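Local coordinates for protein beta-glucoside phosphorylase BglX (Unidentified, PDB 5VQE) that probably cleaves beta-glucosides by transferring the glucosyl unit to phosphate, at residues R432-K435 / G436-K440; V537-M540 / I541-L544; Q272-R276 / G277-F281; L305-S308 / I309-A313; L369-M372 / E373-Q376. All blocks are in the same frame, centred on the assembly; numbering follows the deposited sequence.

Contact 1. Residues R432-K435 / G436-K440; sequences RLFK and GLLEK
Lys435 and Glu439, one helical turn apart, form a salt bridge in which Lys435 NZ lies 2.9 Å from Glu439 OE2 and meets it from above the carboxylate plane. The lysine chain starts with CG anti to the main-chain N (chi1 -176°), runs straight to CE, and bends only at its last torsion (chi4 -69°), which swings the ammonium toward the acid. A water donates to Glu439 OE1 at 2.6 Å and accepts a weak bond from Lys435 NZ, so both carboxylate oxygens are engaged. The same ammonium bonds to Val445 O and makes a cation-pi contact with Trp447, a set of partners that suits a long, flexible cation.

These residues belong to helix 429-441, the crossover helix of a beta-alpha-beta unit between strands 412-419 and 444-447. Four regular i+4 to i backbone bonds hold the turns together, among them Leu437 N to Leu433 O at 2.8 Å.

The apolar contacts lie elsewhere on the helix. Leu438 sets CG over one face of the Phe434 ring, toward its rim, and its CD1 comes 3.6 Å from Phe434 CE2. Both residues are buried beside Ile541 of helix 534-544. Leu433 CG meets Leu437 CD1 at 4.0 Å.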
loop_
_atom_site.group_PDB
_atom_site.type_symbol
_atom_site.label_atom_id
_atom_site.label_comp_id
_atom_site.label_asym_id
_atom_site.label_seq_id
_atom_site.Cartn_x
_atom_site.Cartn_y
_atom_site.Cartn_z
ATOM N N ARG A 432 5.057 -9.816 -22.250
ATOM C CA ARG A 432 4.878 -9.803 -23.701
ATOM C C ARG A 432 5.536 -8.571 -24.309
ATOM O O ARG A 432 6.251 -8.662 -25.315
ATOM C CB ARG A 432 3.392 -9.831 -24.059
ATOM C CG ARG A 432 2.683 -11.156 -23.811
ATOM C CD ARG A 432 1.290 -11.134 -24.454
ATOM N NE ARG A 432 0.479 -12.299 -24.106
ATOM C CZ ARG A 432 0.552 -13.488 -24.704
ATOM N NH1 ARG A 432 1.415 -13.700 -25.693
ATOM N NH2 ARG A 432 -0.241 -14.474 -24.307
ATOM N N LEU A 433 5.306 -7.403 -23.705
ATOM C CA LEU A 433 5.967 -6.191 -24.175
ATOM C C LEU A 433 7.477 -6.365 -24.162
ATOM O O LEU A 433 8.156 -6.093 -25.162
ATOM C CB LEU A 433 5.554 -4.996 -23.310
ATOM C CG LEU A 433 6.265 -3.681 -23.659
ATOM C CD1 LEU A 433 5.905 -3.227 -25.077
ATOM C CD2 LEU A 433 5.951 -2.597 -22.635
ATOM N N PHE A 434 8.021 -6.818 -23.029
ATOM C CA PHE A 434 9.458 -7.041 -22.913
ATOM C C PHE A 434 9.948 -7.980 -24.008
ATOM O O PHE A 434 10.972 -7.721 -24.653
ATOM C CB PHE A 434 9.778 -7.597 -21.517
ATOM C CG PHE A 434 11.245 -7.813 -21.259
ATOM C CD1 PHE A 434 12.088 -6.742 -21.018
ATOM C CD2 PHE A 434 11.774 -9.095 -21.218
ATOM C CE1 PHE A 434 13.427 -6.935 -20.763
ATOM C CE2 PHE A 434 13.109 -9.296 -20.975
ATOM C CZ PHE A 434 13.946 -8.212 -20.742
ATOM N N LYS A 435 9.219 -9.074 -24.245
ATOM C CA LYS A 435 9.593 -9.992 -25.316
ATOM C C LYS A 435 9.643 -9.264 -26.655
ATOM O O LYS A 435 10.627 -9.366 -27.396
ATOM C CB LYS A 435 8.609 -11.163 -25.373
ATOM C CG LYS A 435 8.957 -12.245 -26.407
ATOM C CD LYS A 435 8.052 -13.457 -26.248
ATOM C CE LYS A 435 8.461 -14.616 -27.152
ATOM N NZ LYS A 435 8.213 -14.330 -28.597
ATOM N N GLY A 436 8.591 -8.510 -26.972
ATOM C CA GLY A 436 8.561 -7.789 -28.238
ATOM C C GLY A 436 9.694 -6.791 -28.384
ATOM O O GLY A 436 10.254 -6.631 -29.471
ATOM N N LEU A 437 10.037 -6.090 -27.300
ATOM C CA LEU A 437 11.095 -5.093 -27.384
ATOM C C LEU A 437 12.462 -5.735 -27.577
ATOM O O LEU A 437 13.318 -5.153 -28.245
ATOM C CB LEU A 437 11.089 -4.199 -26.139
ATOM C CG LEU A 437 9.856 -3.308 -25.958
ATOM C CD1 LEU A 437 9.990 -2.479 -24.684
ATOM C CD2 LEU A 437 9.626 -2.394 -27.162
ATOM N N LEU A 438 12.689 -6.928 -27.016
ATOM C CA LEU A 438 13.928 -7.644 -27.301
ATOM C C LEU A 438 13.998 -8.021 -28.772
ATOM O O LEU A 438 15.050 -7.891 -29.409
ATOM C CB LEU A 438 14.034 -8.904 -26.437
ATOM C CG LEU A 438 14.377 -8.724 -24.959
ATOM C CD1 LEU A 438 14.303 -10.069 -24.244
ATOM C CD2 LEU A 438 15.749 -8.122 -24.797
ATOM N N GLU A 439 12.883 -8.494 -29.320
ATOM C CA GLU A 439 12.843 -8.860 -30.727
ATOM C C GLU A 439 13.128 -7.651 -31.609
ATOM O O GLU A 439 13.865 -7.753 -32.598
ATOM C CB GLU A 439 11.487 -9.494 -31.038
ATOM C CG GLU A 439 11.347 -10.890 -30.411
ATOM C CD GLU A 439 9.935 -11.429 -30.425
ATOM O OE1 GLU A 439 8.976 -10.633 -30.439
ATOM O OE2 GLU A 439 9.780 -12.668 -30.424
ATOM N N LYS A 440 12.592 -6.484 -31.241
ATOM C CA LYS A 440 12.888 -5.263 -31.989
ATOM C C LYS A 440 14.382 -4.959 -32.020
ATOM O O LYS A 440 14.883 -4.434 -33.019
ATOM C CB LYS A 440 12.112 -4.088 -31.388
HETATM O O HOH W 1 6.795 -11.401 -29.356
#

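Contact 2. Residues V537-M540 / I541-L544; sequences VRMM and IEKL
Val537 opens the contact through its backbone: Val537 O accepts Ile541 N at 3.1 Å, while its branched side chain packs on Phe434 of helix 429-441, where a compact apolar group fits.

Arg538 O is gripped twice, by Glu542 N at 3.2 Å and by a water 2.8 Å away. That water also donates to Glu542 OE2, pinning the carboxylate beside the helix, and the bend in the glutamate chain (chi2 -58°) folds it back far enough for this. The charged ends find their mates beyond the two segments, Arg538 NE with Glu534 and Glu542 OE1 with Arg547.

Met539 curls at chi2 and chi3, which brings its CE methyl to 3.9 Å from Lys543 CE. A methionine suits the place because its flexible chain can bend to set the terminal methyl against the lysine's aliphatic part. Lys543 NZ continues past it to a salt bridge with Asp389 and hydrogen bonds with Ser549 O and Ser548 OG. A leucine in place of this lysine would probably leave Asp389 without this cationic mate, and Ser549 O and Ser548 OG without this donor.

Met540, the last of the four, lays its CG 3.8 Å from Leu544 CD1, against Ile527 of strand 525-528. Its carbonyl accepts Leu544 N at 2.8 Å and a weak second bond from Lys543 N.

The apolar groups thus pack on strand 525-528 and on helices 429-441 and 378-391, Arg538 and Glu542 lie on the partly exposed side, and the buried ammonium of Lys543 is probably tolerated because of its three oxygen partners.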
loop_
_atom_site.group_PDB
_atom_site.type_symbol
_atom_site.label_atom_id
_atom_site.label_comp_id
_atom_site.label_asym_id
_atom_site.label_seq_id
_atom_site.Cartn_x
_atom_site.Cartn_y
_atom_site.Cartn_z
ATOM N N VAL A 537 9.560 -1.576 -17.897
ATOM C CA VAL A 537 9.985 -2.524 -18.925
ATOM C C VAL A 537 10.782 -1.808 -20.007
ATOM O O VAL A 537 11.840 -2.279 -20.437
ATOM C CB VAL A 537 8.766 -3.257 -19.513
ATOM C CG1 VAL A 537 9.127 -3.977 -20.820
ATOM C CG2 VAL A 537 8.192 -4.263 -18.503
ATOM N N ARG A 538 10.285 -0.660 -20.470
ATOM C CA ARG A 538 10.994 0.075 -21.515
ATOM C C ARG A 538 12.355 0.551 -21.026
ATOM O O ARG A 538 13.337 0.505 -21.771
ATOM C CB ARG A 538 10.152 1.257 -22.007
ATOM C CG ARG A 538 8.873 0.837 -22.693
ATOM C CD ARG A 538 8.141 1.999 -23.341
ATOM N NE ARG A 538 6.931 1.537 -24.022
ATOM C CZ ARG A 538 6.893 1.054 -25.265
ATOM N NH1 ARG A 538 7.995 0.972 -25.995
ATOM N NH2 ARG A 538 5.741 0.645 -25.780
ATOM N N MET A 539 12.443 1.005 -19.777
ATOM C CA MET A 539 13.734 1.468 -19.273
ATOM C C MET A 539 14.681 0.302 -19.011
ATOM O O MET A 539 15.901 0.452 -19.148
ATOM C CB MET A 539 13.542 2.307 -18.008
ATOM C CG MET A 539 12.964 3.690 -18.254
ATOM S SD MET A 539 13.870 4.613 -19.533
ATOM C CE MET A 539 15.521 4.543 -18.900
ATOM N N MET A 540 14.150 -0.861 -18.643
ATOM C CA MET A 540 14.993 -2.046 -18.533
ATOM C C MET A 540 15.679 -2.341 -19.861
ATOM O O MET A 540 16.883 -2.608 -19.909
ATOM C CB MET A 540 14.147 -3.239 -18.091
ATOM C CG MET A 540 14.928 -4.534 -17.932
ATOM S SD MET A 540 16.115 -4.483 -16.583
ATOM C CE MET A 540 15.013 -4.660 -15.187
ATOM N N ILE A 541 14.913 -2.314 -20.953
ATOM C CA ILE A 541 15.476 -2.537 -22.281
ATOM C C ILE A 541 16.606 -1.555 -22.545
ATOM O O ILE A 541 17.697 -1.944 -22.973
ATOM C CB ILE A 541 14.371 -2.435 -23.349
ATOM C CG1 ILE A 541 13.507 -3.698 -23.343
ATOM C CG2 ILE A 541 14.958 -2.177 -24.745
ATOM C CD1 ILE A 541 14.220 -4.967 -23.831
ATOM N N GLU A 542 16.364 -0.262 -22.296
ATOM C CA GLU A 542 17.402 0.729 -22.557
ATOM C C GLU A 542 18.675 0.400 -21.793
ATOM O O GLU A 542 19.782 0.550 -22.320
ATOM C CB GLU A 542 16.901 2.130 -22.201
ATOM C CG GLU A 542 15.709 2.578 -23.021
ATOM C CD GLU A 542 16.002 2.571 -24.510
ATOM O OE1 GLU A 542 17.030 3.155 -24.900
ATOM O OE2 GLU A 542 15.227 1.964 -25.283
ATOM N N LYS A 543 18.543 -0.069 -20.554
ATOM C CA LYS A 543 19.723 -0.282 -19.730
ATOM C C LYS A 543 20.427 -1.586 -20.086
ATOM O O LYS A 543 21.662 -1.655 -20.065
ATOM C CB LYS A 543 19.321 -0.246 -18.259
ATOM C CG LYS A 543 18.913 1.151 -17.799
ATOM C CD LYS A 543 18.116 1.119 -16.500
ATOM C CE LYS A 543 17.462 2.462 -16.214
ATOM N NZ LYS A 543 18.447 3.581 -16.202
ATOM N N LEU A 544 19.666 -2.628 -20.416
ATOM C CA LEU A 544 20.288 -3.875 -20.847
ATOM C C LEU A 544 21.085 -3.673 -22.129
ATOM O O LEU A 544 22.160 -4.256 -22.296
ATOM C CB LEU A 544 19.227 -4.949 -21.049
ATOM C CG LEU A 544 18.526 -5.426 -19.779
ATOM C CD1 LEU A 544 17.386 -6.368 -20.135
ATOM C CD2 LEU A 544 19.495 -6.090 -18.834
HETATM O O HOH W 2 12.966 0.867 -24.552
#

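Contact 3. Residues Q272-R276 / G277-F281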
loop_
_atom_site.group_PDB
_atom_site.type_symbol
_atom_site.label_atom_id
_atom_site.label_comp_id
_atom_site.label_asym_id
_atom_site.label_seq_id
_atom_site.Cartn_x
_atom_site.Cartn_y
_atom_site.Cartn_z
ATOM N N GLN A 272 -4.045 4.695 23.035
ATOM C CA GLN A 272 -4.197 5.768 24.009
ATOM C C GLN A 272 -2.891 6.025 24.758
ATOM O O GLN A 272 -2.462 7.176 24.885
ATOM C CB GLN A 272 -5.348 5.434 24.970
ATOM C CG GLN A 272 -6.710 5.787 24.393
ATOM C CD GLN A 272 -7.866 5.062 25.073
ATOM O OE1 GLN A 272 -7.661 4.189 25.920
ATOM N NE2 GLN A 272 -9.086 5.413 24.693
ATOM N N GLY A 273 -2.227 4.963 25.214
ATOM C CA GLY A 273 -0.983 5.136 25.955
ATOM C C GLY A 273 0.155 5.680 25.108
ATOM O O GLY A 273 0.827 6.636 25.498
ATOM N N ILE A 274 0.402 5.076 23.944
ATOM C CA ILE A 274 1.527 5.495 23.112
ATOM C C ILE A 274 1.126 6.647 22.189
ATOM O O ILE A 274 1.703 7.737 22.262
ATOM C CB ILE A 274 2.090 4.309 22.309
ATOM C CG1 ILE A 274 2.632 3.212 23.239
ATOM C CG2 ILE A 274 3.191 4.764 21.358
ATOM C CD1 ILE A 274 3.754 3.649 24.195
ATOM N N LEU A 275 0.138 6.432 21.319
ATOM C CA LEU A 275 -0.158 7.430 20.288
ATOM C C LEU A 275 -0.692 8.727 20.887
ATOM O O LEU A 275 -0.126 9.803 20.662
ATOM C CB LEU A 275 -1.160 6.886 19.272
ATOM C CG LEU A 275 -0.670 5.914 18.222
ATOM C CD1 LEU A 275 -1.851 5.604 17.300
ATOM C CD2 LEU A 275 0.511 6.482 17.431
ATOM N N ARG A 276 -1.816 8.655 21.610
ATOM C CA ARG A 276 -2.386 9.866 22.195
ATOM C C ARG A 276 -1.512 10.396 23.322
ATOM O O ARG A 276 -1.291 11.607 23.428
ATOM C CB ARG A 276 -3.800 9.613 22.723
ATOM C CG ARG A 276 -4.837 9.210 21.698
ATOM C CD ARG A 276 -5.056 10.274 20.647
ATOM N NE ARG A 276 -6.199 9.956 19.792
ATOM C CZ ARG A 276 -6.408 10.465 18.581
ATOM N NH1 ARG A 276 -5.548 11.322 18.060
ATOM N NH2 ARG A 276 -7.481 10.107 17.883
ATOM N N GLY A 277 -1.022 9.509 24.176
ATOM C CA GLY A 277 -0.304 9.927 25.360
ATOM C C GLY A 277 1.120 10.328 25.051
ATOM O O GLY A 277 1.452 11.518 25.016
ATOM N N ARG A 278 1.969 9.337 24.793
ATOM C CA ARG A 278 3.397 9.609 24.661
ATOM C C ARG A 278 3.709 10.459 23.435
ATOM O O ARG A 278 4.517 11.390 23.518
ATOM C CB ARG A 278 4.170 8.297 24.609
ATOM C CG ARG A 278 5.683 8.457 24.702
ATOM C CD ARG A 278 6.383 7.120 24.453
ATOM N NE ARG A 278 7.817 7.172 24.739
ATOM C CZ ARG A 278 8.439 6.478 25.692
ATOM N NH1 ARG A 278 9.748 6.615 25.844
ATOM N NH2 ARG A 278 7.775 5.642 26.485
ATOM N N PHE A 279 3.105 10.152 22.282
ATOM C CA PHE A 279 3.420 10.871 21.049
ATOM C C PHE A 279 2.506 12.062 20.787
ATOM O O PHE A 279 2.757 12.813 19.838
ATOM C CB PHE A 279 3.335 9.940 19.835
ATOM C CG PHE A 279 4.332 8.812 19.838
ATOM C CD1 PHE A 279 5.385 8.770 20.745
ATOM C CD2 PHE A 279 4.220 7.794 18.904
ATOM C CE1 PHE A 279 6.294 7.724 20.722
ATOM C CE2 PHE A 279 5.133 6.752 18.873
ATOM C CZ PHE A 279 6.168 6.717 19.781
ATOM N N HIS A 280 1.441 12.232 21.566
ATOM C CA HIS A 280 0.528 13.361 21.409
ATOM C C HIS A 280 0.016 13.478 19.973
ATOM O O HIS A 280 -0.135 14.576 19.432
ATOM C CB HIS A 280 1.200 14.655 21.858
ATOM C CG HIS A 280 1.829 14.552 23.212
ATOM N ND1 HIS A 280 1.089 14.517 24.374
ATOM C CD2 HIS A 280 3.124 14.427 23.587
ATOM C CE1 HIS A 280 1.903 14.399 25.409
ATOM N NE2 HIS A 280 3.143 14.338 24.957
ATOM N N PHE A 281 -0.260 12.335 19.344
ATOM C CA PHE A 281 -0.922 12.362 18.048
ATOM C C PHE A 281 -2.332 12.896 18.232
ATOM O O PHE A 281 -3.076 12.434 19.106
ATOM C CB PHE A 281 -0.957 10.976 17.412
ATOM C CG PHE A 281 -1.676 10.941 16.085
ATOM C CD1 PHE A 281 -1.262 11.742 15.041
ATOM C CD2 PHE A 281 -2.764 10.106 15.889
ATOM C CE1 PHE A 281 -1.920 11.716 13.819
ATOM C CE2 PHE A 281 -3.430 10.079 14.666
ATOM C CZ PHE A 281 -3.002 10.889 13.636
HETATM O O HOH W 3 -3.049 13.667 21.773
#
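Arg276 reaches forward to Phe281 across the C-terminal end of helix 268-278, which lies between the parallel strands 237-244 and 284-287 of the TIM-barrel domain. The helix widens here into pi-type turns: Arg278 N bonds to Gly273 O and Phe279 N to Ile274 O, each five residues back. Gly277 fits this wide turn because a CB there would clash with Gly273 O. His280, with positive phi, ends the helical path, and Phe281 N then bonds to Leu275 O.

Leaving the backbone at CB, the side chain of Arg276 bends at chi2 (-62°), which carries Arg276 CD to 3.3 Å from Phe281 O; NE and CZ pass the same oxygen at longer range. At the tip, NH1 donates to Phe281 O at 2.9 Å in a nearly straight bond (163°). The oxygen lies in the guanidinium plane, but the donor stands well above the carbonyl plane. NH1 also bonds to Gly283 O, and NH2 forms a salt bridge with Asp314, so a branched cation serves several acceptors at once.

On the buried flank, Ile274 CG2 makes a CH-pi contact over one face of Phe279, 4.0 Å from the ring centroid.

A water completes the turn, donating to Arg276 O at 3.2 Å and to Phe281 O at 2.9 Å.

Contact 4. Residues L305-S308 / I309-A313; sequences LPTS and IQNGA
Thr307 and Asn311 meet because their first torsions aim them the same way: chi1 of -67° places Thr307 CG2 beside its own carbonyl, and chi1 of -73° carries the Asn311 carboxamide alongside. Thr307 CG2 and Asn311 ND2 are then 3.4 Å apart, while the amide turns its donor to Leu266 O. The threonine suits its place by offering a methyl on one branch and, on the other, OG1 bonded to Glu303 O. With an alanine in place of the asparagine, Leu266 O would probably lose this donor and the threonine methyl its amide neighbour.

Pro306 has no N-H to give to the turn before it, and the helix kinks there, yet its carbonyl still accepts Gln310 N at 2.9 Å. Ser308 is buried, its small hydroxyl bonding with Ser265 O and Tyr295 OH.

The helix stops just beyond. Asn311 N bonds to Thr307 O at 2.8 Å, Gly312 N to Ile309 O at 3.1 Å, and Ala313 N reaches back to Ser308 O at 3.0 Å. Gly312 adopts a phi of 133°, where a CB would press on the preceding carbonyl oxygen. Positive phi and bonds back into the last turn make this a Schellman motif, closing helix 301-310 ahead of strand 316-317 in the family 3 barrel domain.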
loop_
_atom_site.group_PDB
_atom_site.type_symbol
_atom_site.label_atom_id
_atom_site.label_comp_id
_atom_site.label_asym_id
_atom_site.label_seq_id
_atom_site.Cartn_x
_atom_site.Cartn_y
_atom_site.Cartn_z
ATOM N N LEU A 305 -15.990 -4.489 18.128
ATOM C CA LEU A 305 -16.279 -3.262 17.391
ATOM C C LEU A 305 -16.406 -2.056 18.312
ATOM O O LEU A 305 -15.701 -1.058 18.079
ATOM C CB LEU A 305 -17.521 -3.475 16.514
ATOM C CG LEU A 305 -17.360 -4.591 15.458
ATOM C CD1 LEU A 305 -18.620 -4.800 14.647
ATOM C CD2 LEU A 305 -16.198 -4.324 14.496
ATOM N N PRO A 306 -17.226 -2.069 19.366
ATOM C CA PRO A 306 -17.233 -0.912 20.272
ATOM C C PRO A 306 -15.945 -0.767 21.050
ATOM O O PRO A 306 -15.562 0.357 21.386
ATOM C CB PRO A 306 -18.424 -1.192 21.194
ATOM C CG PRO A 306 -18.604 -2.676 21.148
ATOM C CD PRO A 306 -18.204 -3.096 19.772
ATOM N N THR A 307 -15.250 -1.872 21.331
ATOM C CA THR A 307 -14.018 -1.786 22.104
ATOM C C THR A 307 -12.926 -1.067 21.323
ATOM O O THR A 307 -12.141 -0.311 21.909
ATOM C CB THR A 307 -13.558 -3.185 22.519
ATOM O OG1 THR A 307 -14.495 -3.745 23.455
ATOM C CG2 THR A 307 -12.173 -3.152 23.157
ATOM N N SER A 308 -12.845 -1.284 20.006
ATOM C CA SER A 308 -11.870 -0.531 19.218
ATOM C C SER A 308 -12.070 0.961 19.415
ATOM O O SER A 308 -11.110 1.704 19.653
ATOM C CB SER A 308 -11.969 -0.882 17.731
ATOM O OG SER A 308 -11.534 -2.199 17.477
ATOM N N ILE A 309 -13.322 1.418 19.341
ATOM C CA ILE A 309 -13.601 2.841 19.493
ATOM C C ILE A 309 -13.286 3.296 20.910
ATOM O O ILE A 309 -12.636 4.328 21.116
ATOM C CB ILE A 309 -15.062 3.151 19.119
ATOM C CG1 ILE A 309 -15.381 2.666 17.697
ATOM C CG2 ILE A 309 -15.326 4.635 19.235
ATOM C CD1 ILE A 309 -14.480 3.247 16.610
ATOM N N GLN A 310 -13.758 2.544 21.908
ATOM C CA GLN A 310 -13.496 2.908 23.295
ATOM C C GLN A 310 -12.000 3.015 23.564
ATOM O O GLN A 310 -11.561 3.885 24.326
ATOM C CB GLN A 310 -14.132 1.891 24.239
ATOM C CG GLN A 310 -14.026 2.267 25.724
ATOM C CD GLN A 310 -14.722 3.565 26.056
ATOM O OE1 GLN A 310 -15.708 3.944 25.418
ATOM N NE2 GLN A 310 -14.212 4.259 27.062
ATOM N N ASN A 311 -11.200 2.144 22.952
ATOM C CA ASN A 311 -9.777 2.091 23.252
ATOM C C ASN A 311 -8.946 3.038 22.397
ATOM O O ASN A 311 -7.717 3.047 22.529
ATOM C CB ASN A 311 -9.268 0.652 23.110
ATOM C CG ASN A 311 -9.741 -0.242 24.247
ATOM O OD1 ASN A 311 -10.469 0.203 25.130
ATOM N ND2 ASN A 311 -9.338 -1.506 24.225
ATOM N N GLY A 312 -9.572 3.842 21.538
ATOM C CA GLY A 312 -8.858 4.940 20.916
ATOM C C GLY A 312 -9.028 5.111 19.421
ATOM O O GLY A 312 -8.599 6.126 18.866
ATOM N N ALA A 313 -9.643 4.141 18.752
ATOM C CA ALA A 313 -9.932 4.289 17.332
ATOM C C ALA A 313 -11.108 5.235 17.137
ATOM O O ALA A 313 -12.084 5.198 17.889
ATOM C CB ALA A 313 -10.240 2.932 16.707
#

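Contact 5. Residues L369-M372 / E373-Q376; sequences LHAM and ERIQ
The guanidinium of Arg374 has Ala371 over one face, with Ala371 O toward the rim and Ala371 CA on the same side. Ala371 CB comes to 3.3 Å from Arg374 NH2. A residue as small as alanine lets the flat cation come this close to the backbone. The arginine chain bends at chi3 (-65°) to fold back over the turn, and its NH1 is held by Ser134 O of helix 122-138, which, with Ala371 against one face, probably limits the turning of the group.

The second flat pair is more open to solvent. The His370 ring and the Glu373 carboxylate cross with their planes 55° apart, and Glu373 OE2 approaches His370 ND1 obliquely at 3.6 Å. Polar residues suit this exposed flank.

On another side Met372 and Ile375 run side by side, with Met372 SD 4.1 Å from Ile375 CD1. Both reach Val139, and Met372 also touches Arg73 of helix 69-82.

The backbone is held by bonds that span three residues: Glu373 N to His370 O at 3.2 Å, Arg374 N to Ala371 O at 3.1 Å and Ile375 N to Met372 O at 3.1 Å. In each the donor stands above the carbonyl plane. A water donating to Met372 O at 2.7 Å and to Ile375 O bridges the end of the run.

These overlapping i+3 to i turns form part of the connection between helices 340-356 and 378-391, lying against helices 69-82 and 122-138 of the barrel domain.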
loop_
_atom_site.group_PDB
_atom_site.type_symbol
_atom_site.label_atom_id
_atom_site.label_comp_id
_atom_site.label_asym_id
_atom_site.label_seq_id
_atom_site.Cartn_x
_atom_site.Cartn_y
_atom_site.Cartn_z
ATOM N N LEU A 369 -15.196 18.742 -14.839
ATOM C CA LEU A 369 -14.810 17.656 -15.738
ATOM C C LEU A 369 -13.385 17.832 -16.239
ATOM O O LEU A 369 -12.671 16.845 -16.446
ATOM C CB LEU A 369 -15.785 17.602 -16.921
ATOM C CG LEU A 369 -16.280 16.264 -17.494
ATOM C CD1 LEU A 369 -15.222 15.598 -18.358
ATOM C CD2 LEU A 369 -16.766 15.307 -16.410
ATOM N N HIS A 370 -12.968 19.086 -16.439
ATOM C CA HIS A 370 -11.612 19.420 -16.865
ATOM C C HIS A 370 -10.549 18.725 -16.015
ATOM O O HIS A 370 -9.465 18.400 -16.514
ATOM C CB HIS A 370 -11.469 20.944 -16.800
ATOM C CG HIS A 370 -10.151 21.472 -17.272
ATOM N ND1 HIS A 370 -9.246 20.713 -17.982
ATOM C CD2 HIS A 370 -9.595 22.701 -17.143
ATOM C CE1 HIS A 370 -8.185 21.450 -18.266
ATOM N NE2 HIS A 370 -8.373 22.660 -17.769
ATOM N N ALA A 371 -10.841 18.483 -14.734
ATOM C CA ALA A 371 -9.853 17.875 -13.846
ATOM C C ALA A 371 -9.504 16.457 -14.275
ATOM O O ALA A 371 -8.390 15.986 -14.014
ATOM C CB ALA A 371 -10.372 17.882 -12.407
ATOM N N MET A 372 -10.436 15.761 -14.926
ATOM C CA MET A 372 -10.189 14.389 -15.353
ATOM C C MET A 372 -9.038 14.291 -16.340
ATOM O O MET A 372 -8.453 13.210 -16.482
ATOM C CB MET A 372 -11.447 13.801 -15.990
ATOM C CG MET A 372 -12.653 13.775 -15.078
ATOM S SD MET A 372 -12.470 12.561 -13.776
ATOM C CE MET A 372 -12.903 11.070 -14.665
ATOM N N GLU A 373 -8.709 15.383 -17.033
ATOM C CA GLU A 373 -7.610 15.362 -17.990
ATOM C C GLU A 373 -6.258 15.167 -17.324
ATOM O O GLU A 373 -5.284 14.871 -18.019
ATOM C CB GLU A 373 -7.595 16.657 -18.811
ATOM C CG GLU A 373 -8.832 16.829 -19.686
ATOM C CD GLU A 373 -8.817 18.111 -20.501
ATOM O OE1 GLU A 373 -7.716 18.603 -20.842
ATOM O OE2 GLU A 373 -9.912 18.631 -20.801
ATOM N N ARG A 374 -6.171 15.327 -16.003
ATOM C CA ARG A 374 -4.923 15.052 -15.302
ATOM C C ARG A 374 -4.618 13.567 -15.249
ATOM O O ARG A 374 -3.455 13.191 -15.060
ATOM C CB ARG A 374 -4.978 15.597 -13.874
ATOM C CG ARG A 374 -5.317 17.063 -13.777
ATOM C CD ARG A 374 -5.017 17.602 -12.397
ATOM N NE ARG A 374 -5.839 17.010 -11.340
ATOM C CZ ARG A 374 -6.932 17.561 -10.813
ATOM N NH1 ARG A 374 -7.582 16.937 -9.830
ATOM N NH2 ARG A 374 -7.370 18.737 -11.239
ATOM N N ILE A 375 -5.636 12.718 -15.373
ATOM C CA ILE A 375 -5.438 11.282 -15.246
ATOM C C ILE A 375 -4.760 10.762 -16.504
ATOM O O ILE A 375 -5.205 11.039 -17.625
ATOM C CB ILE A 375 -6.778 10.574 -14.994
ATOM C CG1 ILE A 375 -7.460 11.176 -13.760
ATOM C CG2 ILE A 375 -6.553 9.090 -14.800
ATOM C CD1 ILE A 375 -8.852 10.633 -13.469
ATOM N N GLN A 376 -3.672 10.009 -16.318
ATOM C CA GLN A 376 -2.814 9.549 -17.413
ATOM C C GLN A 376 -2.304 10.718 -18.247
ATOM O O GLN A 376 -2.088 10.591 -19.454
ATOM C CB GLN A 376 -3.533 8.524 -18.297
ATOM C CG GLN A 376 -3.697 7.166 -17.636
ATOM C CD GLN A 376 -4.111 6.084 -18.615
ATOM O OE1 GLN A 376 -3.384 5.771 -19.557
ATOM N NE2 GLN A 376 -5.286 5.510 -18.400
HETATM O O HOH W 4 -7.678 12.129 -18.806
#

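Overall arrangement
All five contacts are local, each within one turn or helix segment, so they follow in series along the chain and none nests in or crosses another. Contact 3 comes first and contact 4 second. They close two helix ends of the barrel domain and touch where Gln272 NE2 lies 2.9 Å from Gln310 O, a probable hydrogen bond. Contact 5 follows in the connection that leaves the barrel, its centre about 40 Å from that of contact 3. Contact 1 and then contact 2 come last, on the opposite side of the chain's centre from 3 and 4, in adjoining helices beside the mixed sheet. Their centres are about 11 Å apart, and Leu438 meets Ile541 between them.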